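Local atomic coordinates of CopC (Methylosinus trichosporium OB3b, PDB entry 5ICU), a protein that binds copper(II) and probably serves as a periplasmic copper chaperone in metal homeostasis. Residues S36-D41 and V47-K52. Sequence-based numbering, arbitrary orientation.
Sequences SISILD and VVEGAK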
loop_
_atom_site.group_PDB
_atom_site.type_symbol
_atom_site.label_atom_id
_atom_site.label_comp_id
_atom_site.label_asym_id
_atom_site.label_seq_id
_atom_site.Cartn_x
_atom_site.Cartn_y
_atom_site.Cartn_z
ATOM N N SER A 36 1.735 -2.368 -9.207
ATOM C CA SER A 36 2.120 -1.037 -8.773
ATOM C C SER A 36 1.352 -0.685 -7.497
ATOM O O SER A 36 0.140 -0.920 -7.411
ATOM C CB SER A 36 1.788 -0.018 -9.835
ATOM O OG SER A 36 2.113 1.297 -9.432
ATOM N N ILE A 37 2.069 -0.136 -6.513
ATOM C CA ILE A 37 1.486 0.446 -5.314
ATOM C C ILE A 37 2.077 1.846 -5.244
ATOM O O ILE A 37 3.287 2.022 -5.408
ATOM C CB ILE A 37 1.842 -0.338 -4.030
ATOM C CG1 ILE A 37 1.553 -1.826 -4.187
ATOM C CG2 ILE A 37 1.084 0.247 -2.849
ATOM C CD1 ILE A 37 2.116 -2.694 -3.089
ATOM N N SER A 38 1.223 2.802 -4.907
ATOM C CA SER A 38 1.654 4.185 -4.734
ATOM C C SER A 38 1.116 4.740 -3.431
ATOM O O SER A 38 0.016 4.415 -3.016
ATOM C CB SER A 38 1.117 5.101 -5.834
ATOM O OG SER A 38 1.559 4.674 -7.106
ATOM N N ILE A 39 1.889 5.606 -2.779
ATOM C CA ILE A 39 1.398 6.413 -1.674
ATOM C C ILE A 39 1.311 7.833 -2.121
ATOM O O ILE A 39 2.282 8.389 -2.658
ATOM C CB ILE A 39 2.349 6.310 -0.455
ATOM C CG1 ILE A 39 2.483 4.848 0.015
ATOM C CG2 ILE A 39 1.886 7.215 0.679
ATOM C CD1 ILE A 39 3.494 4.650 1.115
ATOM N N LEU A 40 0.143 8.427 -1.900
ATOM C CA LEU A 40 -0.149 9.846 -2.203
ATOM C C LEU A 40 -0.301 10.590 -0.909
ATOM O O LEU A 40 -0.858 10.071 0.033
ATOM C CB LEU A 40 -1.462 9.989 -3.007
ATOM C CG LEU A 40 -1.600 9.162 -4.250
ATOM C CD1 LEU A 40 -2.946 9.481 -4.903
ATOM C CD2 LEU A 40 -0.445 9.341 -5.221
ATOM N N ASP A 41 0.224 11.802 -0.842
ATOM C CA ASP A 41 -0.015 12.649 0.337
ATOM C C ASP A 41 -1.365 13.332 0.287
ATOM O O ASP A 41 -2.153 13.061 -0.618
ATOM C CB ASP A 41 1.172 13.623 0.557
ATOM C CG ASP A 41 1.176 14.825 -0.364
ATOM O OD1 ASP A 41 0.217 15.077 -1.066
ATOM O OD2 ASP A 41 2.215 15.559 -0.379
ATOM N N VAL A 47 4.229 10.277 -3.342
ATOM C CA VAL A 47 5.330 10.144 -2.366
ATOM C C VAL A 47 6.311 9.065 -2.823
ATOM O O VAL A 47 7.533 9.278 -2.831
ATOM C CB VAL A 47 4.778 9.819 -0.974
ATOM C CG1 VAL A 47 5.918 9.614 0.027
ATOM C CG2 VAL A 47 3.883 10.976 -0.480
ATOM N N VAL A 48 5.775 7.890 -3.176
ATOM C CA VAL A 48 6.593 6.755 -3.595
ATOM C C VAL A 48 5.718 5.798 -4.377
ATOM O O VAL A 48 4.513 5.741 -4.134
ATOM C CB VAL A 48 7.244 6.029 -2.362
ATOM C CG1 VAL A 48 6.230 5.466 -1.417
ATOM C CG2 VAL A 48 8.236 4.971 -2.835
ATOM N N GLU A 49 6.320 5.118 -5.328
ATOM C CA GLU A 49 5.666 4.039 -6.083
ATOM C C GLU A 49 6.584 2.841 -6.117
ATOM O O GLU A 49 7.802 2.979 -6.177
ATOM C CB GLU A 49 5.357 4.499 -7.529
ATOM C CG GLU A 49 4.555 3.493 -8.350
ATOM C CD GLU A 49 5.344 2.337 -8.956
ATOM O OE1 GLU A 49 6.585 2.420 -9.130
ATOM O OE2 GLU A 49 4.741 1.271 -9.225
ATOM N N GLY A 50 6.000 1.659 -6.098
ATOM C CA GLY A 50 6.756 0.432 -6.358
ATOM C C GLY A 50 5.986 -0.796 -5.966
ATOM O O GLY A 50 4.765 -0.710 -5.776
ATOM N N ALA A 51 6.647 -1.950 -5.876
ATOM C CA ALA A 51 6.028 -3.204 -5.442
ATOM C C ALA A 51 7.082 -4.275 -5.390
ATOM O O ALA A 51 7.915 -4.388 -6.294
ATOM C CB ALA A 51 4.907 -3.632 -6.390
ATOM N N LYS A 52 7.074 -5.051 -4.312
ATOM C CA LYS A 52 7.931 -6.242 -4.305
ATOM C C LYS A 52 7.155 -7.409 -3.759
ATOM O O LYS A 52 6.120 -7.240 -3.114
ATOM C CB LYS A 52 9.267 -6.018 -3.608
ATOM C CG LYS A 52 9.213 -5.696 -2.193
ATOM C CD LYS A 52 10.624 -5.674 -1.580
ATOM C CE LYS A 52 11.450 -4.465 -1.979
ATOM N NZ LYS A 52 12.888 -4.639 -1.554
#
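Strands 36-40 and 46-50 form a beta hairpin with a classic beta bulge, in which Val47 and Val48 both face Ile39, at one margin of the cupredoxin-like beta sandwich, strand 46-50 being outermost in its sheet. The antiparallel strands show how a bulge shares one residue's two backbone groups between neighbours: Ile39 N donates to Val48 O (3.0 Å), while Ile39 O accepts from Val47 N (2.8 Å). Ile37 and Gly50 form a hydrogen-bonded pair, with Gly50 N reaching Ile37 O at 2.8 Å; the return bond from Ile37 N to Gly50 O is more bent (144°). On the face shared by Ile39 and Val48 the two side chains lie side by side, CD1 of Ile39 3.8 Å from CG1 of Val48; Ile37 on this face packs against Leu61 and Leu63 of the other sheet. The opposite face carries Ser38 and Glu49. Glu49 leaves its backbone with CG anti to N (chi1 -174°), then bends at chi2 (-80°), which turns its carboxylate over to Ser36 on the neighbouring strand. Glu49 OE2 accepts a hydrogen bond from Ser36 OG through its anti lone pair (2.6 Å). Replacing Ser36 with alanine would probably leave that carboxylate without its hydroxyl donor and more free to swing. CG of Glu49 passes 3.5 Å from Ser38 OG.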